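PDB 3LYB: putative endoribonuclease from Klebsiella pneumoniae, which probably acts as a hydrolase, and may be an endoribonuclease that cleaves RNA, although its function is unproven. Local coordinates for residues R102-F107 against V127-E132; V98-N103 against E142-V147; P68-S73 against Y110-K115. One frame throughout, in Å; residues are numbered along the deposited sequence.

Contact 1 of 3, residues R102-F107 against V127-E132. With CA (calcium ion), chain G.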
loop_
_atom_site.group_PDB
_atom_site.type_symbol
_atom_site.label_atom_id
_atom_site.label_comp_id
_atom_site.label_asym_id
_atom_site.label_seq_id
_atom_site.Cartn_x
_atom_site.Cartn_y
_atom_site.Cartn_z
ATOM N N ARG B 102 -12.367 10.579 11.187
ATOM C CA ARG B 102 -11.575 9.917 10.164
ATOM C C ARG B 102 -10.105 10.294 10.270
ATOM O O ARG B 102 -9.244 9.567 9.805
ATOM C CB ARG B 102 -12.097 10.275 8.766
ATOM C CG ARG B 102 -13.309 9.445 8.405
ATOM C CD ARG B 102 -13.555 9.322 6.945
ATOM N NE ARG B 102 -12.642 8.386 6.332
ATOM C CZ ARG B 102 -11.955 8.615 5.215
ATOM N NH1 ARG B 102 -12.095 9.757 4.551
ATOM N NH2 ARG B 102 -11.148 7.671 4.739
ATOM N N ASN B 103 -9.820 11.445 10.867
ATOM C CA ASN B 103 -8.459 11.980 10.904
ATOM C C ASN B 103 -8.244 12.926 12.080
ATOM O O ASN B 103 -8.691 14.076 12.042
ATOM C CB ASN B 103 -8.166 12.731 9.607
ATOM C CG ASN B 103 -6.714 13.093 9.469
ATOM O OD1 ASN B 103 -6.008 13.359 10.446
ATOM N ND2 ASN B 103 -6.249 13.088 8.249
ATOM N N LEU B 104 -7.539 12.462 13.105
ATOM C CA LEU B 104 -7.339 13.301 14.286
ATOM C C LEU B 104 -6.531 14.593 14.035
ATOM O O LEU B 104 -6.471 15.469 14.911
ATOM C CB LEU B 104 -6.766 12.508 15.468
ATOM C CG LEU B 104 -7.754 11.545 16.135
ATOM C CD1 LEU B 104 -7.098 10.744 17.252
ATOM C CD2 LEU B 104 -8.986 12.259 16.674
ATOM N N ASP B 105 -5.931 14.726 12.855
ATOM C CA ASP B 105 -5.264 15.965 12.542
ATOM C C ASP B 105 -6.299 17.086 12.453
ATOM O O ASP B 105 -5.954 18.259 12.534
ATOM C CB ASP B 105 -4.420 15.841 11.287
ATOM C CG ASP B 105 -3.158 14.967 11.506
ATOM O OD1 ASP B 105 -2.767 14.687 12.669
ATOM O OD2 ASP B 105 -2.540 14.559 10.499
ATOM N N HIS B 106 -7.564 16.695 12.333
ATOM C CA HIS B 106 -8.709 17.582 12.285
ATOM C C HIS B 106 -9.155 18.054 13.685
ATOM O O HIS B 106 -10.046 18.894 13.818
ATOM C CB HIS B 106 -9.887 16.834 11.653
ATOM C CG HIS B 106 -9.820 16.711 10.162
ATOM N ND1 HIS B 106 -10.397 15.660 9.482
ATOM C CD2 HIS B 106 -9.267 17.507 9.217
ATOM C CE1 HIS B 106 -10.206 15.812 8.183
ATOM N NE2 HIS B 106 -9.524 16.924 7.997
ATOM N N PHE B 107 -8.552 17.496 14.727
ATOM C CA PHE B 107 -8.976 17.800 16.078
ATOM C C PHE B 107 -8.969 19.277 16.494
ATOM O O PHE B 107 -9.954 19.755 17.059
ATOM C CB PHE B 107 -8.217 16.989 17.125
ATOM C CG PHE B 107 -8.752 17.202 18.477
ATOM C CD1 PHE B 107 -9.965 16.645 18.831
ATOM C CD2 PHE B 107 -8.104 18.050 19.361
ATOM C CE1 PHE B 107 -10.512 16.887 20.090
ATOM C CE2 PHE B 107 -8.654 18.312 20.617
ATOM C CZ PHE B 107 -9.860 17.720 20.982
ATOM N N VAL B 127 -12.500 10.731 22.265
ATOM C CA VAL B 127 -12.102 11.139 20.928
ATOM C C VAL B 127 -11.278 10.020 20.323
ATOM O O VAL B 127 -10.186 9.726 20.815
ATOM C CB VAL B 127 -11.219 12.390 20.986
ATOM C CG1 VAL B 127 -10.834 12.803 19.607
ATOM C CG2 VAL B 127 -11.914 13.535 21.723
ATOM N N VAL B 128 -11.787 9.394 19.264
ATOM C CA VAL B 128 -11.012 8.382 18.538
ATOM C C VAL B 128 -11.043 8.544 17.017
ATOM O O VAL B 128 -12.026 9.029 16.440
ATOM C CB VAL B 128 -11.452 6.949 18.878
ATOM C CG1 VAL B 128 -11.162 6.642 20.349
ATOM C CG2 VAL B 128 -12.931 6.697 18.475
ATOM N N GLN B 129 -9.957 8.104 16.377
ATOM C CA GLN B 129 -9.895 8.036 14.927
ATOM C C GLN B 129 -10.345 6.660 14.476
ATOM O O GLN B 129 -9.700 5.635 14.773
ATOM C CB GLN B 129 -8.493 8.333 14.403
ATOM C CG GLN B 129 -8.425 8.345 12.880
ATOM C CD GLN B 129 -7.110 8.891 12.324
ATOM O OE1 GLN B 129 -6.596 9.923 12.763
ATOM N NE2 GLN B 129 -6.577 8.205 11.349
ATOM N N VAL B 130 -11.446 6.643 13.740
ATOM C CA VAL B 130 -11.933 5.405 13.136
ATOM C C VAL B 130 -11.744 5.468 11.621
ATOM O O VAL B 130 -11.259 6.458 11.114
ATOM C CB VAL B 130 -13.398 5.128 13.549
ATOM C CG1 VAL B 130 -13.534 5.175 15.102
ATOM C CG2 VAL B 130 -14.333 6.113 12.892
ATOM N N SER B 131 -12.124 4.418 10.902
ATOM C CA SER B 131 -11.920 4.378 9.459
ATOM C C SER B 131 -12.990 5.156 8.743
ATOM O O SER B 131 -12.697 5.924 7.849
ATOM C CB SER B 131 -11.919 2.952 8.921
ATOM O OG SER B 131 -11.065 2.105 9.680
ATOM N N GLU B 132 -14.244 4.968 9.118
ATOM C CA GLU B 132 -15.305 5.526 8.321
ATOM C C GLU B 132 -16.566 5.695 9.154
ATOM O O GLU B 132 -16.738 4.996 10.143
ATOM C CB GLU B 132 -15.561 4.615 7.115
ATOM C CG GLU B 132 -16.123 5.339 5.958
ATOM C CD GLU B 132 -16.189 4.510 4.704
ATOM O OE1 GLU B 132 -15.173 3.886 4.300
ATOM O OE2 GLU B 132 -17.276 4.497 4.094
HETATM CA CA CA G . -15.531 2.567 1.928
HETATM O O HOH W 1 -14.280 4.619 1.186
HETATM O O HOH W 2 -16.047 0.897 0.287
HETATM O O HOH W 3 -13.835 1.614 3.300
#
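V127 turns its side chain toward the loop that follows strand 94-101 and divides its two methyls between L104 and F107. CG1 lies 3.5 Å from L104 CD2, while CG2 comes within 4.0 Å of F107 CE1, the aromatic side chain crossing the valine at about a right angle. Compact hydrocarbon suits this place, where V127 also packs on F101 and on L134 of the second subunit. The next side chain along the strand, V128, points away from the loop and rests on Y100.

Q129 supplies one of the two hydrogen bonds. With CG anti to its backbone N (chi1 -177°) and the chain extended beyond, its CB passes 3.7 Å from L104 CG, and OE1 accepts from L104 N at 2.7 Å. The N-H points almost straight at the oxygen (171°), although the nitrogen stands above the plane of the glutamine amide. NE2 is 3.4 Å from R102 O, but the angle is too poor for a hydrogen bond. The amide of N103 lies alongside that of Q129 and is turned against it; its OD1 accepts from D105 N, an Asx turn that opens the 3-10 segment 104-106.

V130 lays its carbonyl oxygen against R102 CA. S131 then offers its own carbonyl to R102: a bend at chi3 (76°) places NE 2.9 Å from S131 O, which lies in the guanidinium plane. E132 points away from the loop and binds a calcium ion, OE1 lying 2.7 Å from the metal; three waters also bind the metal.

Two side chains thus grip opposite backbones, Q129 by an amide and R102 by a guanidinium. R102 NH2 stays 5.5 Å from E132 OE1, without a direct salt bridge, so any effect on the carboxylate probably acts through space.

Contact 2 of 3, residues V98-N103 against E142-V147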
loop_
_atom_site.group_PDB
_atom_site.type_symbol
_atom_site.label_atom_id
_atom_site.label_comp_id
_atom_site.label_asym_id
_atom_site.label_seq_id
_atom_site.Cartn_x
_atom_site.Cartn_y
_atom_site.Cartn_z
ATOM N N VAL B 98 -19.178 11.343 22.765
ATOM C CA VAL B 98 -18.236 10.438 22.094
ATOM C C VAL B 98 -18.021 10.963 20.665
ATOM O O VAL B 98 -18.970 11.073 19.888
ATOM C CB VAL B 98 -18.643 8.927 22.155
ATOM C CG1 VAL B 98 -17.579 8.076 21.513
ATOM C CG2 VAL B 98 -18.829 8.472 23.587
ATOM N N GLN B 99 -16.777 11.316 20.351
ATOM C CA GLN B 99 -16.452 11.922 19.066
ATOM C C GLN B 99 -15.536 11.059 18.201
ATOM O O GLN B 99 -14.433 10.708 18.602
ATOM C CB GLN B 99 -15.823 13.286 19.297
ATOM C CG GLN B 99 -16.773 14.287 19.975
ATOM C CD GLN B 99 -16.116 14.996 21.132
ATOM O OE1 GLN B 99 -16.266 16.192 21.286
ATOM N NE2 GLN B 99 -15.386 14.254 21.965
ATOM N N TYR B 100 -16.007 10.757 16.995
ATOM C CA TYR B 100 -15.357 9.859 16.059
ATOM C C TYR B 100 -14.827 10.615 14.848
ATOM O O TYR B 100 -15.578 11.295 14.160
ATOM C CB TYR B 100 -16.385 8.844 15.582
ATOM C CG TYR B 100 -16.975 7.954 16.661
ATOM C CD1 TYR B 100 -16.254 6.874 17.158
ATOM C CD2 TYR B 100 -18.263 8.181 17.159
ATOM C CE1 TYR B 100 -16.773 6.047 18.127
ATOM C CE2 TYR B 100 -18.811 7.348 18.139
ATOM C CZ TYR B 100 -18.056 6.269 18.608
ATOM O OH TYR B 100 -18.552 5.415 19.576
ATOM N N PHE B 101 -13.536 10.477 14.579
ATOM C CA PHE B 101 -12.903 11.153 13.452
ATOM C C PHE B 101 -12.346 10.181 12.448
ATOM O O PHE B 101 -11.852 9.113 12.818
ATOM C CB PHE B 101 -11.695 11.961 13.919
ATOM C CG PHE B 101 -12.022 13.135 14.773
ATOM C CD1 PHE B 101 -12.416 12.967 16.099
ATOM C CD2 PHE B 101 -11.890 14.432 14.261
ATOM C CE1 PHE B 101 -12.685 14.078 16.901
ATOM C CE2 PHE B 101 -12.160 15.550 15.063
ATOM C CZ PHE B 101 -12.561 15.366 16.391
ATOM N N ARG B 102 -12.367 10.579 11.187
ATOM C CA ARG B 102 -11.575 9.917 10.164
ATOM C C ARG B 102 -10.105 10.294 10.270
ATOM O O ARG B 102 -9.244 9.567 9.805
ATOM C CB ARG B 102 -12.097 10.275 8.766
ATOM C CG ARG B 102 -13.309 9.445 8.405
ATOM C CD ARG B 102 -13.555 9.322 6.945
ATOM N NE ARG B 102 -12.642 8.386 6.332
ATOM C CZ ARG B 102 -11.955 8.615 5.215
ATOM N NH1 ARG B 102 -12.095 9.757 4.551
ATOM N NH2 ARG B 102 -11.148 7.671 4.739
ATOM N N ASN B 103 -9.820 11.445 10.867
ATOM C CA ASN B 103 -8.459 11.980 10.904
ATOM C C ASN B 103 -8.244 12.926 12.080
ATOM O O ASN B 103 -8.691 14.076 12.042
ATOM C CB ASN B 103 -8.166 12.731 9.607
ATOM C CG ASN B 103 -6.714 13.093 9.469
ATOM O OD1 ASN B 103 -6.008 13.359 10.446
ATOM N ND2 ASN B 103 -6.249 13.088 8.249
ATOM N N GLU B 142 -18.231 12.450 13.608
ATOM C CA GLU B 142 -19.550 12.043 14.053
ATOM C C GLU B 142 -19.536 12.066 15.570
ATOM O O GLU B 142 -18.630 11.476 16.180
ATOM C CB GLU B 142 -19.906 10.647 13.555
ATOM C CG GLU B 142 -20.934 9.982 14.458
ATOM C CD GLU B 142 -21.630 8.789 13.844
ATOM O OE1 GLU B 142 -21.322 8.448 12.683
ATOM O OE2 GLU B 142 -22.494 8.183 14.533
ATOM N N VAL B 143 -20.511 12.757 16.172
ATOM C CA VAL B 143 -20.575 12.888 17.646
ATOM C C VAL B 143 -21.788 12.207 18.230
ATOM O O VAL B 143 -22.869 12.295 17.680
ATOM C CB VAL B 143 -20.592 14.353 18.127
ATOM C CG1 VAL B 143 -20.569 14.393 19.653
ATOM C CG2 VAL B 143 -19.414 15.112 17.584
ATOM N N GLU B 144 -21.587 11.512 19.337
ATOM C CA GLU B 144 -22.665 10.859 20.071
ATOM C C GLU B 144 -22.825 11.559 21.413
ATOM O O GLU B 144 -21.856 11.777 22.118
ATOM C CB GLU B 144 -22.343 9.371 20.275
ATOM C CG GLU B 144 -23.370 8.575 21.085
ATOM C CD GLU B 144 -22.774 7.307 21.703
ATOM O OE1 GLU B 144 -22.445 6.380 20.935
ATOM O OE2 GLU B 144 -22.635 7.218 22.954
ATOM N N ALA B 145 -24.051 11.906 21.756
ATOM C CA ALA B 145 -24.303 12.715 22.931
ATOM C C ALA B 145 -25.149 11.988 23.951
ATOM O O ALA B 145 -26.108 11.289 23.617
ATOM C CB ALA B 145 -24.965 14.044 22.537
ATOM N N THR B 146 -24.788 12.159 25.207
ATOM C CA THR B 146 -25.636 11.707 26.286
ATOM C C THR B 146 -26.040 12.883 27.203
ATOM O O THR B 146 -25.219 13.724 27.576
ATOM C CB THR B 146 -24.986 10.564 27.046
ATOM O OG1 THR B 146 -24.619 9.550 26.105
ATOM C CG2 THR B 146 -25.960 9.972 28.039
ATOM N N VAL B 147 -27.325 12.927 27.534
ATOM C CA VAL B 147 -27.901 14.042 28.275
ATOM C C VAL B 147 -28.406 13.626 29.673
ATOM O O VAL B 147 -29.039 12.575 29.829
ATOM C CB VAL B 147 -29.033 14.703 27.457
ATOM C CG1 VAL B 147 -29.229 16.106 27.901
ATOM C CG2 VAL B 147 -28.677 14.743 25.990
#
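V98 and Y100 pair with E144 and E142 as neighbouring antiparallel strands, their directions 173° apart, and backbone hydrogen bonds carry the contact. V98 N donates to E144 O at 2.8 Å and E144 N returns the bond to V98 O at 2.7 Å. The same reciprocal pattern joins Y100 and E142, with Y100 N to E142 O at 2.8 Å and E142 N to Y100 O at 2.9 Å. Between these two hydrogen-bonded pairs, Q99 and V143 form a non-hydrogen-bonded pair, where a weaker CA-H...O contact places V143 CA 3.3 Å from V98 O.

Van der Waals contacts between side chains lie on both faces of the sheet. On the face of Q99 and V143 the two side chains lie side by side, and Q99 CG reaches V143 CG2 at 3.7 Å. On the other face V98 runs alongside E144, its CG2 4.1 Å from E144 OE2. Separately, the ring of Y100 meets a backbone carbonyl with its edge, CD2 coming within 3.5 Å of E142 O.

The polar ends look beyond the pair. Q99 bends at chi2 (132°), and its amide is held by S125 and T126 through NE2 and by Y110 through OE1, the last bond modelled very short and of doubtful exact length. E144 uses OE1 for T126 and OE2 for a salt bridge to K96, both of the third subunit.

Branched valines and a flat tyrosine suit an inner strand pair, whereas the buried Q99 and E144 need polar partners, and both have them. The chemistry therefore has two levels: main-chain bonds fix the strand register, and these two side chains spend their hydrogen-bonding capacity elsewhere, Q99 on the helix and strand beside it and E144 on a subunit interface.

Contact 3 of 3, residues P68-S73 against Y110-K115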
loop_
_atom_site.group_PDB
_atom_site.type_symbol
_atom_site.label_atom_id
_atom_site.label_comp_id
_atom_site.label_asym_id
_atom_site.label_seq_id
_atom_site.Cartn_x
_atom_site.Cartn_y
_atom_site.Cartn_z
ATOM N N PRO B 68 -14.347 22.134 5.266
ATOM C CA PRO B 68 -15.211 20.955 5.453
ATOM C C PRO B 68 -15.310 20.441 6.898
ATOM O O PRO B 68 -16.421 20.125 7.375
ATOM C CB PRO B 68 -14.601 19.925 4.502
ATOM C CG PRO B 68 -13.933 20.792 3.433
ATOM C CD PRO B 68 -13.326 21.901 4.227
ATOM N N ILE B 69 -14.184 20.378 7.602
ATOM C CA ILE B 69 -14.203 19.931 8.990
ATOM C C ILE B 69 -14.947 20.934 9.902
ATOM O O ILE B 69 -15.690 20.516 10.807
ATOM C CB ILE B 69 -12.784 19.590 9.504
ATOM C CG1 ILE B 69 -12.800 19.049 10.932
ATOM C CG2 ILE B 69 -11.902 20.785 9.450
ATOM C CD1 ILE B 69 -13.818 17.950 11.200
ATOM N N LEU B 70 -14.753 22.237 9.655
ATOM C CA LEU B 70 -15.389 23.283 10.461
ATOM C C LEU B 70 -16.888 23.219 10.247
ATOM O O LEU B 70 -17.661 23.101 11.194
ATOM C CB LEU B 70 -14.827 24.668 10.107
ATOM C CG LEU B 70 -13.376 24.970 10.539
ATOM C CD1 LEU B 70 -12.867 26.289 9.935
ATOM C CD2 LEU B 70 -13.204 24.960 12.062
ATOM N N ALA B 71 -17.287 23.221 8.984
ATOM C CA ALA B 71 -18.692 23.150 8.633
ATOM C C ALA B 71 -19.367 21.906 9.175
ATOM O O ALA B 71 -20.447 21.996 9.731
ATOM C CB ALA B 71 -18.863 23.232 7.129
ATOM N N GLN B 72 -18.740 20.743 9.019
ATOM C CA GLN B 72 -19.333 19.494 9.507
ATOM C C GLN B 72 -19.413 19.476 11.038
ATOM O O GLN B 72 -20.415 19.031 11.618
ATOM C CB GLN B 72 -18.557 18.278 8.994
ATOM C CG GLN B 72 -18.731 17.964 7.480
ATOM C CD GLN B 72 -18.054 16.658 7.070
ATOM O OE1 GLN B 72 -17.578 15.909 7.913
ATOM N NE2 GLN B 72 -18.000 16.396 5.789
ATOM N N SER B 73 -18.382 19.983 11.700
ATOM C CA SER B 73 -18.403 19.993 13.144
ATOM C C SER B 73 -19.546 20.868 13.613
ATOM O O SER B 73 -20.330 20.489 14.508
ATOM C CB SER B 73 -17.083 20.501 13.711
ATOM O OG SER B 73 -16.004 19.679 13.293
ATOM N N TYR B 110 -12.089 20.917 15.217
ATOM C CA TYR B 110 -13.273 20.532 15.948
ATOM C C TYR B 110 -13.327 21.214 17.339
ATOM O O TYR B 110 -14.366 21.726 17.772
ATOM C CB TYR B 110 -13.308 19.003 16.091
ATOM C CG TYR B 110 -14.391 18.560 17.010
ATOM C CD1 TYR B 110 -15.710 18.453 16.554
ATOM C CD2 TYR B 110 -14.115 18.297 18.354
ATOM C CE1 TYR B 110 -16.737 18.075 17.408
ATOM C CE2 TYR B 110 -15.126 17.907 19.218
ATOM C CZ TYR B 110 -16.426 17.810 18.739
ATOM O OH TYR B 110 -17.405 17.422 19.586
ATOM N N SER B 111 -12.184 21.190 18.020
ATOM C CA SER B 111 -11.999 21.806 19.319
ATOM C C SER B 111 -12.322 23.307 19.301
ATOM O O SER B 111 -12.926 23.800 20.227
ATOM C CB SER B 111 -10.566 21.563 19.802
ATOM O OG SER B 111 -10.324 22.241 21.017
ATOM N N ARG B 112 -11.921 24.021 18.252
ATOM C CA ARG B 112 -12.294 25.429 18.112
ATOM C C ARG B 112 -13.821 25.514 18.192
ATOM O O ARG B 112 -14.370 26.227 19.039
ATOM C CB ARG B 112 -11.753 26.028 16.796
ATOM C CG ARG B 112 -12.425 27.345 16.344
ATOM C CD ARG B 112 -11.952 27.823 14.945
ATOM N NE ARG B 112 -10.500 28.025 14.875
ATOM C CZ ARG B 112 -9.773 28.097 13.757
ATOM N NH1 ARG B 112 -10.326 28.005 12.560
ATOM N NH2 ARG B 112 -8.470 28.277 13.843
ATOM N N VAL B 113 -14.490 24.741 17.342
ATOM C CA VAL B 113 -15.944 24.750 17.261
ATOM C C VAL B 113 -16.622 24.346 18.571
ATOM O O VAL B 113 -17.621 24.956 18.974
ATOM C CB VAL B 113 -16.433 23.865 16.106
ATOM C CG1 VAL B 113 -17.937 23.950 15.943
ATOM C CG2 VAL B 113 -15.755 24.291 14.824
ATOM N N ARG B 114 -16.081 23.334 19.239
ATOM C CA ARG B 114 -16.725 22.839 20.448
ATOM C C ARG B 114 -16.737 23.904 21.535
ATOM O O ARG B 114 -17.720 24.035 22.247
ATOM C CB ARG B 114 -16.097 21.553 20.967
ATOM C CG ARG B 114 -16.991 20.867 21.967
ATOM C CD ARG B 114 -16.407 19.637 22.575
ATOM N NE ARG B 114 -15.041 19.825 23.043
ATOM C CZ ARG B 114 -14.290 18.855 23.561
ATOM N NH1 ARG B 114 -14.784 17.620 23.695
ATOM N NH2 ARG B 114 -13.044 19.113 23.945
ATOM N N LYS B 115 -15.659 24.666 21.643
ATOM C CA LYS B 115 -15.610 25.815 22.544
ATOM C C LYS B 115 -16.813 26.777 22.381
ATOM O O LYS B 115 -17.362 27.271 23.376
ATOM C CB LYS B 115 -14.318 26.590 22.346
ATOM C CG LYS B 115 -13.140 26.013 23.064
ATOM C CD LYS B 115 -11.886 26.840 22.723
ATOM C CE LYS B 115 -10.603 26.156 23.195
ATOM N NZ LYS B 115 -9.415 26.592 22.409
#
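S73 of helix 60-85 meets Y110 and V113 of helix 107-115, and its short side chain lets the two backbones come close: the CA atoms of S73 and Y110 are 5.9 Å apart. Its CB, directed toward the other helix, touches both partners, lying 3.8 Å from Y110 CD1 and 4.2 Å from V113 CG2. Beyond it, OG is anti to the carbonyl carbon (chi1 -60°), which sets it beside the backbone N. There it lies 3.5 Å from Y110 CD1, at the edge of the ring and in its plane. The hydroxyl donates to I69 O at 2.6 Å, one turn back in its own helix. That oxygen also takes the ordinary helical bond from S73 N, the two donors arriving from opposite faces of its carbonyl plane. Serine suits the site because it is small and can satisfy its hydroxyl within its own helix, although the surroundings are largely hydrocarbon.

One turn earlier, L70 widens the contact with its two branches. CD2 meets V113 CG2 at 3.8 Å as the leucine and valine cross obliquely. CD1 approaches R112 NH1 at 4.0 Å, at the edge of the guanidinium, whose NH1 is hydrogen-bonded to L54 O. V113 thus fills the angle between L70 and S73, a place for a compact branched residue. Elsewhere on helix 107-115, S111 and K115 bond to E59 of the fourth subunit.

The helix segments run in the same general direction, crossing at -34°, and both lie against the sheet. S73 and Y110 rest on I141 of strand 141-148, and Y110 sets its ring edge-to-face with F101 of strand 94-101. Further along helix 60-85, W74 and L77 continue the packing against V113.

In the fold
All three contacts are largely buried, but contact 1 lies farthest from the middle of the chain, its centre about 13 Å away, and partly exposed residues such as R102 and Q129 take part in it. Contacts 2 and 3 lie nearer, at about 8 and 7 Å; every touching residue of contact 2 is buried, as are four of the five in contact 3. Contact 2 pairs strand 94-101 with strand 141-148, while contact 1 joins the loop after strand 94-101 to strand 124-129 and what follows. Contact 3 belongs to the helical layer and touches contact 2 through Q99 and Y110. Chemistry follows place: side chain to backbone at the loop, backbone to backbone within the sheet, and mainly van der Waals packing between helices.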